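Lmo0305 protein (Listeria monocytogenes, PDB 3PJ0) is of unassigned function but belongs to the beta-eliminating lyase family of fold-type I enzymes, with pyridoxal phosphate carried on a lysine. Local coordinates at residues Leu6-Ser9 with Tyr10-Pro14; Phe296-Ala300 with Asp301-Ala305; Leu307-Ile310 with Gln311-Gly315; Asp338-Ala341 with Glu342-Ala345. All coordinates share one frame; numbering follows the deposited sequence. Where two conformers were deposited one is given.

Contact 1: residues Leu6-Ser9 with Tyr10-Pro14; sequences LKTS and YQKTP
The last turns of the N-terminal helix 2-11 and its exit into the loop that leads to strand 15-16 make up this contact. Tyr10 N bonds to Leu6 O, and Gln11 N reaches Lys7 O at 2.9 Å in a nearly straight i to i+4 bond (N-H...O 166°). One residue on, the pattern slackens: Lys12 N lies 3.2 Å from Thr8 O, its N-H bent to 137°, and makes a weak second bond to Ser9 O. Side chains follow the same spacing. In one of its two modelled conformers, the amide of Gln11 crosses the aliphatic part of Lys7; the lysine chain, bent at chi2 and chi3, carries its NZ back to Asn4. Thr8 and Lys12 run side by side in the same direction, the methyl CG2 of Thr8 resting against CE of the extended lysine, again in one of two conformers. Farther along, Thr13 CG2 sits 3.4 Å from Ser9 O. The Thr13 hydroxyl, swung between its own N and carbonyl carbon (chi1 57°), lies in the carbonyl plane of Tyr10 and bonds to Tyr10 O at 2.7 Å; OG1 also has Lys16 NZ and Tyr15 O as hydrogen-bond partners. Leu6 packs on Leu307 of helix 300-314. The buried Ser9 hydroxyl is satisfied by Asp312 and Gln311, which fastens it to helix 300-314. Because Thr13 N donates to Tyr10 O as well, two donors from one residue fix that carbonyl where the chain turns toward strand 15-16.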
ATOM      1  N   LEU A   6      29.736   8.220 -12.968  1.00 23.64           N
ATOM      2  CA  LEU A   6      29.367   8.933 -11.727  1.00 22.55           C
ATOM      3  C   LEU A   6      28.568   8.034 -10.798  1.00 22.62           C
ATOM      4  O   LEU A   6      28.824   7.980  -9.600  1.00 21.80           O
ATOM      5  CB  LEU A   6      28.553  10.197 -12.036  1.00 21.72           C
ATOM      6  CG  LEU A   6      28.175  11.084 -10.834  1.00 20.32           C
ATOM      7  CD1 LEU A   6      29.407  11.649 -10.141  1.00 19.61           C
ATOM      8  CD2 LEU A   6      27.263  12.215 -11.251  1.00 19.33           C
ATOM      9  N   LYS A   7      27.579   7.336 -11.358  1.00 23.25           N
ATOM     10  CA  LYS A   7      26.725   6.410 -10.590  1.00 23.04           C
ATOM     11  C   LYS A   7      27.586   5.363  -9.874  1.00 22.69           C
ATOM     12  O   LYS A   7      27.422   5.115  -8.681  1.00 21.15           O
ATOM     13  CB  LYS A   7      25.754   5.694 -11.549  1.00 23.61           C
ATOM     14  CG  LYS A   7      24.879   4.619 -10.907  1.00 25.73           C
ATOM     15  CD  LYS A   7      24.535   3.461 -11.891  1.00 28.89           C
ATOM     16  CE  LYS A   7      25.773   2.544 -12.131  1.00 30.64           C
ATOM     17  NZ  LYS A   7      25.571   1.380 -13.043  1.00 29.52           N
ATOM     18  N   THR A   8      28.501   4.753 -10.620  1.00 22.76           N
ATOM     19  CA  THR A   8      29.382   3.710 -10.096  1.00 23.34           C
ATOM     20  C   THR A   8      30.311   4.254  -9.028  1.00 23.10           C
ATOM     21  O   THR A   8      30.483   3.632  -7.981  1.00 23.21           O
ATOM     22  CB  THR A   8      30.203   3.049 -11.243  1.00 24.58           C
ATOM     23  OG1 THR A   8      29.297   2.328 -12.096  1.00 25.80           O
ATOM     24  CG2 THR A   8      31.265   2.097 -10.705  1.00 25.35           C
ATOM     25  N   SER A   9      30.890   5.424  -9.287  1.00 22.76           N
ATOM     26  CA  SER A   9      31.770   6.075  -8.317  1.00 22.91           C
ATOM     27  C   SER A   9      31.047   6.360  -6.997  1.00 22.32           C
ATOM     28  O   SER A   9      31.588   6.150  -5.899  1.00 22.43           O
ATOM     29  CB  SER A   9      32.267   7.389  -8.912  1.00 23.19           C
ATOM     30  OG  SER A   9      33.060   8.104  -7.993  1.00 23.68           O
ATOM     31  N   TYR A  10      29.829   6.863  -7.116  1.00 21.77           N
ATOM     32  CA  TYR A  10      29.002   7.217  -5.949  1.00 21.08           C
ATOM     33  C   TYR A  10      28.619   5.981  -5.163  1.00 21.45           C
ATOM     34  O   TYR A  10      28.735   5.951  -3.919  1.00 20.18           O
ATOM     35  CB  TYR A  10      27.742   7.918  -6.410  1.00 20.69           C
ATOM     36  CG  TYR A  10      26.821   8.409  -5.304  1.00 19.43           C
ATOM     37  CD1 TYR A  10      27.084   9.604  -4.649  1.00 19.99           C
ATOM     38  CD2 TYR A  10      25.682   7.706  -4.943  1.00 19.55           C
ATOM     39  CE1 TYR A  10      26.252  10.085  -3.653  1.00 19.59           C
ATOM     40  CE2 TYR A  10      24.820   8.193  -3.937  1.00 19.89           C
ATOM     41  CZ  TYR A  10      25.122   9.382  -3.306  1.00 18.10           C
ATOM     42  OH  TYR A  10      24.313   9.915  -2.337  1.00 17.66           O
ATOM     43  N   GLN A  11      28.143   4.969  -5.885  1.00 21.16           N
ATOM     44  CA  GLN A  11      27.762   3.714  -5.255  1.00 22.06           C
ATOM     45  C   GLN A  11      28.914   3.054  -4.445  1.00 22.40           C
ATOM     46  O   GLN A  11      28.638   2.440  -3.415  1.00 23.60           O
ATOM     47  CB  GLN A  11      27.099   2.772  -6.279  0.55 22.21           C
ATOM     48  CG  GLN A  11      25.695   3.268  -6.650  0.55 23.07           C
ATOM     49  CD  GLN A  11      25.013   2.478  -7.755  0.55 24.23           C
ATOM     50  OE1 GLN A  11      25.659   1.788  -8.552  0.55 27.25           O
ATOM     51  NE2 GLN A  11      23.701   2.606  -7.824  0.55 23.75           N
ATOM     52  N   LYS A  12      30.171   3.267  -4.842  1.00 22.35           N
ATOM     53  CA  LYS A  12      31.331   2.671  -4.174  0.50 22.91           C
ATOM     54  C   LYS A  12      31.809   3.425  -2.934  1.00 22.68           C
ATOM     55  O   LYS A  12      32.665   2.923  -2.189  1.00 22.83           O
ATOM     56  CB  LYS A  12      32.509   2.589  -5.156  0.50 23.68           C
ATOM     57  CG  LYS A  12      32.375   1.558  -6.259  0.50 24.66           C
ATOM     58  CD  LYS A  12      33.452   1.781  -7.310  0.50 25.02           C
ATOM     59  CE  LYS A  12      33.589   0.601  -8.244  0.50 25.36           C
ATOM     60  NZ  LYS A  12      34.657   0.825  -9.268  0.50 25.91           N
ATOM     61  N   THR A  13      31.288   4.629  -2.703  1.00 21.19           N
ATOM     62  CA  THR A  13      31.790   5.423  -1.573  1.00 20.03           C
ATOM     63  C   THR A  13      31.324   4.870  -0.238  1.00 20.15           C
ATOM     64  O   THR A  13      30.160   4.501  -0.098  1.00 19.52           O
ATOM     65  CB  THR A  13      31.381   6.910  -1.685  1.00 19.86           C
ATOM     66  OG1 THR A  13      29.954   7.007  -1.782  1.00 15.56           O
ATOM     67  CG2 THR A  13      32.035   7.557  -2.885  1.00 18.23           C
ATOM     68  N   PRO A  14      32.232   4.791   0.747  1.00 20.62           N
ATOM     69  CA  PRO A  14      31.797   4.307   2.047  1.00 20.11           C
ATOM     70  C   PRO A  14      30.998   5.373   2.808  1.00 19.41           C
ATOM     71  O   PRO A  14      30.107   5.031   3.606  1.00 18.76           O
ATOM     72  CB  PRO A  14      33.115   3.948   2.757  1.00 20.80           C
ATOM     73  CG  PRO A  14      34.168   4.667   2.049  1.00 22.70           C
ATOM     74  CD  PRO A  14      33.700   4.845   0.638  1.00 21.95           C
TER

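Contact 2: residues Phe296-Ala300 with Asp301-Ala305; sequences FENSA and DEIGA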
ATOM      1  N   PHE A 296      26.103  24.440 -10.489  1.00 18.68           N
ATOM      2  CA  PHE A 296      27.423  24.642 -11.025  1.00 19.00           C
ATOM      3  C   PHE A 296      27.377  25.424 -12.321  1.00 20.47           C
ATOM      4  O   PHE A 296      26.421  25.289 -13.094  1.00 20.06           O
ATOM      5  CB  PHE A 296      28.062  23.303 -11.348  1.00 19.26           C
ATOM      6  CG  PHE A 296      28.311  22.444 -10.161  1.00 16.85           C
ATOM      7  CD1 PHE A 296      27.320  21.595  -9.692  1.00 16.17           C
ATOM      8  CD2 PHE A 296      29.557  22.450  -9.535  1.00 17.89           C
ATOM      9  CE1 PHE A 296      27.545  20.786  -8.608  1.00 16.00           C
ATOM     10  CE2 PHE A 296      29.801  21.652  -8.434  1.00 16.68           C
ATOM     11  CZ  PHE A 296      28.803  20.814  -7.962  1.00 18.12           C
ATOM     12  N   GLU A 297      28.435  26.207 -12.556  1.00 21.49           N
ATOM     13  CA  GLU A 297      28.586  26.982 -13.787  1.00 23.01           C
ATOM     14  C   GLU A 297      29.388  26.208 -14.832  1.00 22.90           C
ATOM     15  O   GLU A 297      30.285  26.765 -15.503  1.00 23.54           O
ATOM     16  CB  GLU A 297      29.259  28.331 -13.517  1.00 24.02           C
ATOM     17  CG  GLU A 297      28.441  29.280 -12.667  1.00 26.51           C
ATOM     18  CD  GLU A 297      29.214  30.551 -12.325  1.00 30.22           C
ATOM     19  OE1 GLU A 297      30.205  30.862 -13.015  1.00 33.62           O
ATOM     20  OE2 GLU A 297      28.834  31.249 -11.356  1.00 33.49           O
ATOM     21  N   ASN A 298      29.074  24.920 -14.945  1.00 21.65           N
ATOM     22  CA  ASN A 298      29.667  24.023 -15.934  1.00 21.39           C
ATOM     23  C   ASN A 298      28.668  22.960 -16.296  1.00 20.31           C
ATOM     24  O   ASN A 298      27.711  22.717 -15.559  1.00 18.72           O
ATOM     25  CB  ASN A 298      30.950  23.393 -15.409  1.00 21.47           C
ATOM     26  CG  ASN A 298      32.104  24.372 -15.395  1.00 23.24           C
ATOM     27  OD1 ASN A 298      32.654  24.722 -16.455  1.00 27.88           O
ATOM     28  ND2 ASN A 298      32.482  24.825 -14.205  1.00 18.27           N
ATOM     29  N   SER A 299      28.873  22.335 -17.440  1.00 20.80           N
ATOM     30  CA  SER A 299      27.966  21.311 -17.923  1.00 21.07           C
ATOM     31  C   SER A 299      28.017  20.067 -17.031  1.00 20.83           C
ATOM     32  O   SER A 299      29.002  19.848 -16.339  1.00 21.29           O
ATOM     33  CB  SER A 299      28.354  20.878 -19.325  0.73 21.89           C
ATOM     34  OG  SER A 299      29.576  20.158 -19.284  0.73 21.98           O
ATOM     35  N   ALA A 300      26.975  19.248 -17.091  1.00 20.72           N
ATOM     36  CA  ALA A 300      26.921  17.996 -16.316  1.00 21.01           C
ATOM     37  C   ALA A 300      28.075  17.026 -16.633  1.00 22.01           C
ATOM     38  O   ALA A 300      28.643  16.394 -15.712  1.00 22.16           O
ATOM     39  CB  ALA A 300      25.550  17.308 -16.470  1.00 19.42           C
ATOM     40  N   ASP A 301      28.455  16.916 -17.908  1.00 22.99           N
ATOM     41  CA  ASP A 301      29.567  16.039 -18.297  1.00 23.81           C
ATOM     42  C   ASP A 301      30.843  16.473 -17.595  1.00 23.18           C
ATOM     43  O   ASP A 301      31.563  15.649 -17.021  1.00 23.26           O
ATOM     44  CB  ASP A 301      29.814  16.050 -19.818  1.00 25.66           C
ATOM     45  CG  ASP A 301      28.852  15.162 -20.595  1.00 28.56           C
ATOM     46  OD1 ASP A 301      28.122  14.337 -20.006  1.00 32.75           O
ATOM     47  OD2 ASP A 301      28.843  15.295 -21.835  1.00 34.69           O
ATOM     48  N   GLU A 302      31.106  17.773 -17.639  1.00 22.19           N
ATOM     49  CA  GLU A 302      32.285  18.366 -17.005  1.00 22.76           C
ATOM     50  C   GLU A 302      32.322  18.201 -15.478  1.00 20.96           C
ATOM     51  O   GLU A 302      33.362  17.872 -14.908  1.00 20.77           O
ATOM     52  CB  GLU A 302      32.396  19.854 -17.378  1.00 23.33           C
ATOM     53  CG  GLU A 302      32.816  20.106 -18.852  1.00 26.46           C
ATOM     54  CD  GLU A 302      32.798  21.590 -19.228  1.00 28.83           C
ATOM     55  OE1 GLU A 302      31.929  22.333 -18.718  1.00 32.27           O
ATOM     56  OE2 GLU A 302      33.646  22.024 -20.014  1.00 28.73           O
ATOM     57  N   ILE A 303      31.210  18.470 -14.819  1.00 19.56           N
ATOM     58  CA  ILE A 303      31.144  18.351 -13.357  1.00 18.26           C
ATOM     59  C   ILE A 303      31.149  16.886 -12.914  1.00 17.72           C
ATOM     60  O   ILE A 303      31.747  16.539 -11.896  1.00 17.35           O
ATOM     61  CB  ILE A 303      29.926  19.124 -12.764  1.00 18.15           C
ATOM     62  CG1 ILE A 303      30.044  20.621 -13.077  1.00 16.76           C
ATOM     63  CG2 ILE A 303      29.804  18.867 -11.261  1.00 16.44           C
ATOM     64  CD1 ILE A 303      31.352  21.238 -12.654  1.00 18.13           C
ATOM     65  N   GLY A 304      30.509  16.017 -13.681  1.00 17.79           N
ATOM     66  CA  GLY A 304      30.497  14.598 -13.356  1.00 18.29           C
ATOM     67  C   GLY A 304      31.904  14.020 -13.257  1.00 18.99           C
ATOM     68  O   GLY A 304      32.189  13.215 -12.357  1.00 19.36           O
ATOM     69  N   ALA A 305      32.771  14.411 -14.193  1.00 19.51           N
ATOM     70  CA  ALA A 305      34.169  13.976 -14.218  1.00 20.53           C
ATOM     71  C   ALA A 305      34.892  14.419 -12.961  1.00 20.56           C
ATOM     72  O   ALA A 305      35.662  13.652 -12.356  1.00 20.14           O
ATOM     73  CB  ALA A 305      34.906  14.520 -15.484  1.00 20.92           C
TER
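The backbone leaves strand 291-296 at Phe296, passes Glu297 and the extended Asn298, and enters helix 300-314 with Ser299 at the N-cap. The first helical bonds are Ile303 N to Ser299 O at 3.0 Å and Gly304 N to Ala300 O at 2.8 Å. Ser299 and Glu302 form a capping box. The serine hydroxyl accepts from Glu302 N at 3.3 Å with a fairly straight N-H (163°). In return the extended Glu302 side chain, CG beside its own backbone N (chi1 -72°), brings OE1 to the N-cap residue, where it takes a weak bond from Ser299 N at 3.3 Å and another weak one from Ser299 OG. The serine is modelled in two positions, and the bonds through OG describe one of them. The box occupies a backbone N-H that the first turn leaves without a helical acceptor, and the carboxylate charge probably suits the positive end of the helix dipole. Beside it, Ile303 points toward Phe296 and Asn298. Its CG2 stands 3.7 Å from the centroid of the Phe296 ring, only 2° off the normal, a CH-pi contact over the ring face. CG1 of Ile303 meets CB of Phe296 at 3.8 Å, and the tip CD1 reaches CB of Asn298 at 3.5 Å, the Asn298 and Ile303 side chains crossing at about a right angle. Phe296 is bonded through its backbone to Cys330 and packs on Phe332, both of strand 329-335, while Ile303 and Ala300 touch Cys330 and Leu322. The strand-to-helix corner is thereby pressed against the antiparallel sheet, with Met2 of helix 2-11 resting on Ala300 and Asp301.

Contact 3: residues Leu307-Ile310 with Gln311-Gly315; sequences LTKI and QDETG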
ATOM      1  N   LEU A 307      33.415  15.292 -10.004  1.00 19.45           N
ATOM      2  CA  LEU A 307      32.841  14.620  -8.844  1.00 18.83           C
ATOM      3  C   LEU A 307      33.315  13.161  -8.759  1.00 19.84           C
ATOM      4  O   LEU A 307      33.599  12.663  -7.682  1.00 19.37           O
ATOM      5  CB  LEU A 307      31.315  14.706  -8.852  1.00 18.19           C
ATOM      6  CG  LEU A 307      30.651  16.088  -8.726  1.00 18.00           C
ATOM      7  CD1 LEU A 307      29.136  15.919  -8.567  1.00 15.13           C
ATOM      8  CD2 LEU A 307      31.227  16.938  -7.557  1.00 16.86           C
ATOM      9  N   THR A 308      33.432  12.482  -9.899  1.00 20.76           N
ATOM     10  CA  THR A 308      33.942  11.105  -9.917  1.00 21.10           C
ATOM     11  C   THR A 308      35.351  11.027  -9.357  1.00 21.82           C
ATOM     12  O   THR A 308      35.648  10.171  -8.517  1.00 21.24           O
ATOM     13  CB  THR A 308      33.940  10.548 -11.364  1.00 22.03           C
ATOM     14  OG1 THR A 308      32.593  10.517 -11.831  1.00 22.47           O
ATOM     15  CG2 THR A 308      34.535   9.136 -11.449  1.00 22.33           C
ATOM     16  N   LYS A 309      36.224  11.928  -9.803  1.00 23.16           N
ATOM     17  CA  LYS A 309      37.600  11.914  -9.348  1.00 24.03           C
ATOM     18  C   LYS A 309      37.644  12.156  -7.848  1.00 23.59           C
ATOM     19  O   LYS A 309      38.375  11.465  -7.134  1.00 23.36           O
ATOM     20  CB  LYS A 309      38.426  12.982 -10.076  0.56 25.06           C
ATOM     21  CG  LYS A 309      39.835  13.171  -9.524  0.56 26.27           C
ATOM     22  CD  LYS A 309      40.650  14.171 -10.335  0.56 28.49           C
ATOM     23  CE  LYS A 309      42.027  14.392  -9.716  0.56 28.94           C
ATOM     24  NZ  LYS A 309      42.787  15.444 -10.436  0.56 30.47           N
ATOM     25  N   ILE A 310      36.831  13.102  -7.369  1.00 22.67           N
ATOM     26  CA  ILE A 310      36.846  13.467  -5.955  1.00 22.15           C
ATOM     27  C   ILE A 310      36.300  12.347  -5.079  1.00 21.47           C
ATOM     28  O   ILE A 310      36.861  12.075  -4.026  1.00 22.04           O
ATOM     29  CB  ILE A 310      36.070  14.763  -5.688  1.00 21.74           C
ATOM     30  CG1 ILE A 310      36.775  15.953  -6.342  1.00 23.58           C
ATOM     31  CG2 ILE A 310      35.972  15.018  -4.189  1.00 21.37           C
ATOM     32  CD1 ILE A 310      35.975  17.269  -6.192  1.00 21.87           C
ATOM     33  N   GLN A 311      35.193  11.741  -5.496  1.00 20.44           N
ATOM     34  CA  GLN A 311      34.594  10.624  -4.760  1.00 20.15           C
ATOM     35  C   GLN A 311      35.566   9.440  -4.652  1.00 21.06           C
ATOM     36  O   GLN A 311      35.719   8.824  -3.593  1.00 20.05           O
ATOM     37  CB  GLN A 311      33.281  10.204  -5.420  1.00 19.44           C
ATOM     38  CG  GLN A 311      32.161  11.281  -5.263  1.00 19.29           C
ATOM     39  CD  GLN A 311      30.871  10.978  -6.025  1.00 19.59           C
ATOM     40  OE1 GLN A 311      29.826  11.537  -5.708  1.00 19.79           O
ATOM     41  NE2 GLN A 311      30.942  10.104  -7.034  1.00 17.47           N
ATOM     42  N   ASP A 312      36.238   9.138  -5.751  1.00 21.72           N
ATOM     43  CA  ASP A 312      37.198   8.026  -5.775  1.00 23.04           C
ATOM     44  C   ASP A 312      38.405   8.256  -4.854  1.00 24.08           C
ATOM     45  O   ASP A 312      38.888   7.319  -4.215  1.00 24.37           O
ATOM     46  CB  ASP A 312      37.698   7.776  -7.208  1.00 23.20           C
ATOM     47  CG  ASP A 312      36.616   7.272  -8.151  1.00 23.59           C
ATOM     48  OD1 ASP A 312      35.464   7.022  -7.755  1.00 22.72           O
ATOM     49  OD2 ASP A 312      36.931   7.118  -9.338  1.00 26.31           O
ATOM     50  N   GLU A 313      38.862   9.504  -4.780  0.59 24.86           N
ATOM     51  CA  GLU A 313      40.041   9.884  -3.991  0.59 25.64           C
ATOM     52  C   GLU A 313      39.772  10.171  -2.496  0.59 25.31           C
ATOM     53  O   GLU A 313      40.711  10.146  -1.695  0.59 26.23           O
ATOM     54  CB  GLU A 313      40.743  11.075  -4.666  0.59 26.16           C
ATOM     55  CG  GLU A 313      41.367  10.685  -6.027  0.59 28.08           C
ATOM     56  CD  GLU A 313      41.902  11.848  -6.856  0.59 30.54           C
ATOM     57  OE1 GLU A 313      41.779  13.024  -6.443  0.59 32.65           O
ATOM     58  OE2 GLU A 313      42.449  11.577  -7.949  0.59 32.90           O
ATOM     59  N   THR A 314      38.525  10.471  -2.134  1.00 24.24           N
ATOM     60  CA  THR A 314      38.131  10.726  -0.727  1.00 23.27           C
ATOM     61  C   THR A 314      37.189   9.720  -0.050  1.00 22.15           C
ATOM     62  O   THR A 314      37.100   9.702   1.181  1.00 21.59           O
ATOM     63  CB  THR A 314      37.451  12.105  -0.603  1.00 23.09           C
ATOM     64  OG1 THR A 314      36.137  12.072  -1.202  1.00 22.02           O
ATOM     65  CG2 THR A 314      38.306  13.179  -1.263  1.00 23.66           C
ATOM     66  N   GLY A 315      36.468   8.919  -0.828  1.00 20.76           N
ATOM     67  CA  GLY A 315      35.503   7.961  -0.274  1.00 19.80           C
ATOM     68  C   GLY A 315      34.198   8.610   0.164  1.00 18.84           C
ATOM     69  O   GLY A 315      33.387   7.965   0.810  1.00 18.10           O
TER
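Ile310 and Thr314 run alongside each other, pointing the same way, in the closing turns of helix 300-314, where the chain leaves the helix at Gly315 with positive phi. Their CG2 methyls are 4.2 Å apart, and both residues pack on helix 345-358. On another side Thr308 and Asp312 also lie side by side, the methyl CG2 of the threonine 3.8 Å from OD2 of the aspartate, whose other oxygen OD1 is taken by Ser9. Lys309 and Glu313 cross at a slant. Each is modelled in two conformers; in one of them the lysine is fully stretched, its CG anti to the backbone N (chi1 172°), and the carboxylate of Glu313 lies against its stem. There the charged ends do not meet, NZ of Lys309 being 4.6 Å from OE2 of Glu313; NZ makes its salt bridge with Glu358 of helix 345-358 instead. Gln311, buried, offers its OE1 to the backbone N-H groups of Ile318 and Ser319. The final turn is held twice at one oxygen: Ile310 O accepts Thr314 N at 3.0 Å and Thr314 OG1 at 2.9 Å, the two donors arriving from opposite faces of the carbonyl plane, the hydroxyl 37° out of it.

Contact 4: residues Asp338-Ala341 with Glu342-Ala345; sequences DAFA and EIPA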
ATOM      1  N   ASP A 338      21.511  10.994   8.757  1.00 12.82           N
ATOM      2  CA  ASP A 338      22.515  10.394   9.676  1.00 13.34           C
ATOM      3  C   ASP A 338      23.880  10.126   9.027  1.00 13.30           C
ATOM      4  O   ASP A 338      24.899  10.069   9.719  1.00 13.47           O
ATOM      5  CB  ASP A 338      22.028   9.065  10.292  1.00 13.67           C
ATOM      6  CG  ASP A 338      20.950   9.222  11.355  1.00 15.45           C
ATOM      7  OD1 ASP A 338      20.628  10.335  11.820  1.00 19.84           O
ATOM      8  OD2 ASP A 338      20.395   8.174  11.719  1.00 18.80           O
ATOM      9  N   ALA A 339      23.917   9.941   7.709  1.00 12.36           N
ATOM     10  CA  ALA A 339      25.190   9.652   7.030  1.00 11.95           C
ATOM     11  C   ALA A 339      26.211  10.788   7.192  1.00 11.70           C
ATOM     12  O   ALA A 339      27.400  10.541   7.399  1.00 12.57           O
ATOM     13  CB  ALA A 339      24.952   9.366   5.528  1.00 10.92           C
ATOM     14  N   PHE A 340      25.747  12.028   7.150  1.00 11.44           N
ATOM     15  CA  PHE A 340      26.678  13.171   7.235  1.00 13.15           C
ATOM     16  C   PHE A 340      27.597  13.128   8.470  1.00 13.96           C
ATOM     17  O   PHE A 340      28.801  13.348   8.355  1.00 14.42           O
ATOM     18  CB  PHE A 340      25.947  14.518   7.147  1.00 12.01           C
ATOM     19  CG  PHE A 340      26.878  15.699   7.200  1.00 15.51           C
ATOM     20  CD1 PHE A 340      27.617  16.064   6.086  1.00 16.95           C
ATOM     21  CD2 PHE A 340      27.052  16.416   8.376  1.00 21.29           C
ATOM     22  CE1 PHE A 340      28.525  17.132   6.142  1.00 21.08           C
ATOM     23  CE2 PHE A 340      27.969  17.498   8.443  1.00 21.82           C
ATOM     24  CZ  PHE A 340      28.688  17.855   7.327  1.00 21.92           C
ATOM     25  N   ALA A 341      27.028  12.774   9.621  1.00 15.30           N
ATOM     26  CA  ALA A 341      27.784  12.764  10.868  1.00 17.27           C
ATOM     27  C   ALA A 341      28.823  11.646  10.936  1.00 18.68           C
ATOM     28  O   ALA A 341      29.695  11.693  11.804  1.00 18.70           O
ATOM     29  CB  ALA A 341      26.848  12.703  12.075  1.00 17.86           C
ATOM     30  N   GLU A 342      28.740  10.659  10.046  1.00 18.79           N
ATOM     31  CA  GLU A 342      29.706   9.575  10.013  1.00 20.22           C
ATOM     32  C   GLU A 342      30.940   9.896   9.170  1.00 20.87           C
ATOM     33  O   GLU A 342      31.906   9.117   9.159  1.00 21.04           O
ATOM     34  CB  GLU A 342      29.066   8.270   9.486  1.00 20.77           C
ATOM     35  CG  GLU A 342      27.896   7.746  10.284  1.00 23.43           C
ATOM     36  CD  GLU A 342      28.218   7.492  11.759  1.00 27.84           C
ATOM     37  OE1 GLU A 342      29.243   6.851  12.070  1.00 29.85           O
ATOM     38  OE2 GLU A 342      27.418   7.932  12.611  1.00 31.88           O
ATOM     39  N   ILE A 343      30.930  11.010   8.439  1.00 20.21           N
ATOM     40  CA  ILE A 343      32.072  11.323   7.582  1.00 20.15           C
ATOM     41  C   ILE A 343      33.229  11.811   8.448  1.00 21.89           C
ATOM     42  O   ILE A 343      33.068  12.777   9.190  1.00 21.77           O
ATOM     43  CB  ILE A 343      31.774  12.392   6.539  1.00 19.36           C
ATOM     44  CG1 ILE A 343      30.597  11.996   5.661  1.00 16.73           C
ATOM     45  CG2 ILE A 343      33.015  12.577   5.623  1.00 19.46           C
ATOM     46  CD1 ILE A 343      30.043  13.171   4.793  1.00 15.11           C
ATOM     47  N   PRO A 344      34.400  11.147   8.369  1.00 23.66           N
ATOM     48  CA  PRO A 344      35.520  11.649   9.170  1.00 24.95           C
ATOM     49  C   PRO A 344      35.911  13.048   8.711  1.00 25.86           C
ATOM     50  O   PRO A 344      35.874  13.317   7.511  1.00 25.45           O
ATOM     51  CB  PRO A 344      36.647  10.644   8.891  1.00 26.12           C
ATOM     52  CG  PRO A 344      36.003   9.458   8.295  1.00 25.56           C
ATOM     53  CD  PRO A 344      34.747   9.927   7.622  1.00 24.35           C
ATOM     54  N   ALA A 345      36.284  13.926   9.645  1.00 26.69           N
ATOM     55  CA  ALA A 345      36.630  15.318   9.312  1.00 27.26           C
ATOM     56  C   ALA A 345      37.633  15.478   8.176  1.00 27.70           C
ATOM     57  O   ALA A 345      37.433  16.326   7.313  1.00 27.78           O
ATOM     58  CB  ALA A 345      37.135  16.070  10.544  1.00 27.69           C
TER
HETATM   59  O   HOH W   1      25.139   9.209  12.275  1.00 24.38           O
HETATM   60  O   HOH W   2      30.626  15.130   9.233  1.00 33.25           O
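The Phe340 ring has a water over one face, offset toward the rim, and the tip of Ile343 beside it at a slant, CD1 of Ile343 being 4.0 Å from CD1 of Phe340. Both Phe340 and Ile343 pack on Leu348 of helix 345-358. The same water donates to Phe340 O at 2.7 Å and, more weakly, to Ile343 O, tying two carbonyls of the turn together. A second water does likewise for Glu342: its chain, bent at chi2, brings OE2 within 2.6 Å of a water that also donates to Asp338 O at 2.7 Å. Two direct backbone bonds close the turns, Glu342 N to Ala339 O at 3.0 Å and Ile343 N to Phe340 O at 3.2 Å. Both N-H groups stand well above the carbonyl planes, by 53° and 56°. The carboxylate of Asp338 forms salt bridges with Arg256 and Lys259 and a hydrogen bond with Tyr263. Ala339 is paired through its backbone with Gly19, and Ile343 leans on Tyr15. The arrangement is that of two overlapping type I beta turns, with Phe340-Ala341 and Ala341-Glu342 as their central pairs. Helical in backbone angles but without regular i to i+4 bonding, they make a compact connection from strand 329-335 to helix 345-358, whose N-cap position is Pro344.

Overall arrangement
From the N terminus, contact 1 ends helix 2-11 and opens the path to strand 15-16. Far along the chain, contact 2 turns the corner from strand 291-296 into helix 300-314, contact 3 closes that same helix, and contact 4 joins strand 329-335 to helix 345-358. All four are local and follow in series; none nests in or crosses another. In space contacts 1 and 3 lie closest, centres about 9 Å apart, joined through the Ser9 hydroxyl, while contact 1 brushes contact 2 where Leu6 meets Gly304. Contact 4 touches none of the others. Helix 300-314 packs on helix 2-11 and on helix 345-358, and so joins the N-terminal helix to the C-terminal part.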